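Local coordinates for 3-oxoacyl-[acyl-carrier-protein] synthase 3 (Micrococcus luteus NCTC 2665, PDB 4EWP), which catalyses, as a beta-ketoacyl-ACP synthase III, the condensation of an acyl-CoA primer with malonyl-ACP that starts fatty acid synthesis, at the interface of chains A and B. Residues are numbered along the deposited sequence; one frame, centred on the assembly and turned at random. Chains: chain A/B, 3-oxoacyl-[acyl-carrier-protein] synthase 3.

The interface of chains A and B. Residues chain A 183, 185-187, 261-264, 330, 346; chain B 3-7.
An N-terminal arm exchanged between subunits forms one part of the homodimer interface: extended residues 3-7 of chain B lie over the body of chain A, and the two-fold axis repeats the embrace with the chains swapped, so each subunit clasps the other. As a worked example of peptide docking, the arm joins one buried leucine to a backbone-reading amide. B:Leu5 points inward, CG anti to its own carbonyl carbon (chi1 -61°). Its CD2 branch packs against A:Val346 CG1 at 3.8 Å and meets A:Leu330 CD2 tip to tip, with A:Val264 CG2 crossing obliquely, while CD1 turns to the backbone nitrogens of A:Ile185 and A:Ser186. The main chain is pinned just beyond, where B:Lys6 N donates to A:Ala262 O at 2.9 Å, from above the carbonyl plane. The aliphatic stem of B:Lys6 then runs alongside A:Ala261 and A:Gly263, over the end of helix 240-262. With CG anti to its own carbonyl carbon (chi1 -64°), B:Gln7 sets CG obliquely across A:Pro183 CB at 3.8 Å; the bend at chi2 (-78°) then turns the amide back toward the arm. NE2 thus gives nearly straight bonds to A:Ile185 O (2.7 Å) and to B:Lys6 O (2.8 Å), both acceptors close to the amide plane; together they fix its rotation. A water 2.8 Å from B:Gln7 OE1 also contacts A:Ile185 N and O, and another links B:Leu5 N to A:Pro183 O. In the second shell, A:Ser186 OG accepts from A:Val346 N at 2.7 Å, tying the loop to the strand beneath the leucine. The arm rests where loop 183-187, the C-terminal end of helix 240-262 and strands 330-337 and 341-348 of the thiolase-like fold converge; the centre of the contact lies about 21 Å from the nucleophilic cysteine A:Cys123.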
loop_
_atom_site.group_PDB
_atom_site.type_symbol
_atom_site.label_atom_id
_atom_site.label_comp_id
_atom_site.label_asym_id
_atom_site.label_seq_id
_atom_site.Cartn_x
_atom_site.Cartn_y
_atom_site.Cartn_z
ATOM N N PRO A 183 17.255 15.906 14.910
ATOM C CA PRO A 183 16.509 15.870 13.644
ATOM C C PRO A 183 17.369 15.329 12.505
ATOM O O PRO A 183 18.387 15.933 12.180
ATOM C CB PRO A 183 16.203 17.348 13.379
ATOM C CG PRO A 183 16.243 17.994 14.718
ATOM C CD PRO A 183 17.288 17.256 15.498
ATOM N N ILE A 185 15.559 13.839 9.626
ATOM C CA ILE A 185 14.646 13.831 8.476
ATOM C C ILE A 185 13.756 15.076 8.515
ATOM O O ILE A 185 12.983 15.279 9.458
ATOM C CB ILE A 185 13.756 12.567 8.483
ATOM C CG1 ILE A 185 14.609 11.298 8.536
ATOM C CG2 ILE A 185 12.823 12.533 7.283
ATOM C CD1 ILE A 185 13.797 10.012 8.523
ATOM N N SER A 186 13.869 15.914 7.499
ATOM C CA SER A 186 13.105 17.157 7.448
ATOM C C SER A 186 11.643 16.874 7.089
ATOM O O SER A 186 11.328 15.790 6.594
ATOM C CB SER A 186 13.722 18.115 6.428
ATOM O OG SER A 186 13.400 17.719 5.104
ATOM N N PRO A 187 10.752 17.851 7.333
ATOM C CA PRO A 187 9.311 17.624 7.121
ATOM C C PRO A 187 9.020 17.252 5.682
ATOM O O PRO A 187 9.470 17.940 4.758
ATOM C CB PRO A 187 8.671 18.982 7.454
ATOM C CG PRO A 187 9.693 19.686 8.338
ATOM C CD PRO A 187 11.045 19.201 7.856
ATOM N N ALA A 261 11.227 24.156 3.776
ATOM C CA ALA A 261 10.636 23.591 4.989
ATOM C C ALA A 261 11.702 22.973 5.892
ATOM O O ALA A 261 11.533 22.906 7.109
ATOM C CB ALA A 261 9.560 22.557 4.642
ATOM N N ALA A 262 12.801 22.528 5.289
ATOM C CA ALA A 262 13.901 21.935 6.045
ATOM C C ALA A 262 14.718 23.013 6.756
ATOM O O ALA A 262 15.384 22.747 7.763
ATOM C CB ALA A 262 14.793 21.088 5.127
ATOM N N GLY A 263 14.658 24.233 6.227
ATOM C CA GLY A 263 15.475 25.323 6.723
ATOM C C GLY A 263 16.903 25.253 6.203
ATOM O O GLY A 263 17.864 25.483 6.941
ATOM N N VAL A 264 17.036 24.955 4.915
ATOM C CA VAL A 264 18.313 24.563 4.335
ATOM C C VAL A 264 18.487 25.211 2.959
ATOM O O VAL A 264 17.510 25.416 2.238
ATOM C CB VAL A 264 18.389 23.002 4.264
ATOM C CG1 VAL A 264 19.264 22.521 3.132
ATOM C CG2 VAL A 264 18.841 22.423 5.606
ATOM N N LEU A 330 24.000 16.329 4.491
ATOM C CA LEU A 330 22.594 16.467 4.114
ATOM C C LEU A 330 22.352 16.102 2.650
ATOM O O LEU A 330 23.089 16.534 1.764
ATOM C CB LEU A 330 22.104 17.893 4.359
ATOM C CG LEU A 330 22.161 18.379 5.804
ATOM C CD1 LEU A 330 21.733 19.836 5.871
ATOM C CD2 LEU A 330 21.283 17.507 6.685
ATOM N N VAL A 346 14.667 16.371 3.090
ATOM C CA VAL A 346 16.100 16.487 3.307
ATOM C C VAL A 346 16.473 15.510 4.423
ATOM O O VAL A 346 15.798 15.432 5.465
ATOM C CB VAL A 346 16.515 17.919 3.646
ATOM C CG1 VAL A 346 17.979 17.965 4.049
ATOM C CG2 VAL A 346 16.242 18.845 2.436
ATOM N N VAL B 3 24.245 22.686 10.581
ATOM C CA VAL B 3 22.879 22.973 10.140
ATOM C C VAL B 3 21.856 22.039 10.789
ATOM O O VAL B 3 21.894 20.822 10.594
ATOM C CB VAL B 3 22.740 22.902 8.602
ATOM C CG1 VAL B 3 21.290 23.098 8.189
ATOM C CG2 VAL B 3 23.628 23.946 7.937
ATOM N N THR B 4 20.940 22.618 11.559
ATOM C CA THR B 4 19.885 21.849 12.207
ATOM C C THR B 4 18.583 21.888 11.402
ATOM O O THR B 4 18.053 22.963 11.117
ATOM C CB THR B 4 19.599 22.357 13.629
ATOM O OG1 THR B 4 20.825 22.450 14.369
ATOM C CG2 THR B 4 18.639 21.414 14.340
ATOM N N LEU B 5 18.077 20.712 11.047
ATOM C CA LEU B 5 16.868 20.602 10.249
ATOM C C LEU B 5 15.654 21.028 11.045
ATOM O O LEU B 5 15.557 20.751 12.239
ATOM C CB LEU B 5 16.658 19.168 9.780
ATOM C CG LEU B 5 17.710 18.522 8.888
ATOM C CD1 LEU B 5 17.303 17.071 8.619
ATOM C CD2 LEU B 5 17.857 19.300 7.587
ATOM N N LYS B 6 14.718 21.690 10.373
ATOM C CA LYS B 6 13.487 22.131 11.010
ATOM C C LYS B 6 12.586 20.930 11.189
ATOM O O LYS B 6 12.731 19.928 10.488
ATOM C CB LYS B 6 12.789 23.208 10.171
ATOM C CG LYS B 6 13.566 24.522 10.053
ATOM C CD LYS B 6 12.714 25.592 9.395
ATOM C CE LYS B 6 13.305 26.983 9.583
ATOM N NZ LYS B 6 14.649 27.156 8.957
ATOM N N GLN B 7 11.662 21.022 12.138
ATOM C CA GLN B 7 10.746 19.920 12.406
ATOM C C GLN B 7 9.342 20.464 12.599
ATOM O O GLN B 7 9.167 21.594 13.065
ATOM C CB GLN B 7 11.202 19.121 13.637
ATOM C CG GLN B 7 12.557 18.424 13.462
ATOM C CD GLN B 7 12.458 17.154 12.638
ATOM O OE1 GLN B 7 12.222 16.080 13.186
ATOM N NE2 GLN B 7 12.628 17.270 11.308
HETATM O O HOH W 1 13.777 13.986 12.150
HETATM O O HOH W 2 19.742 18.300 12.186
HETATM O O HOH W 3 17.642 25.868 9.969
#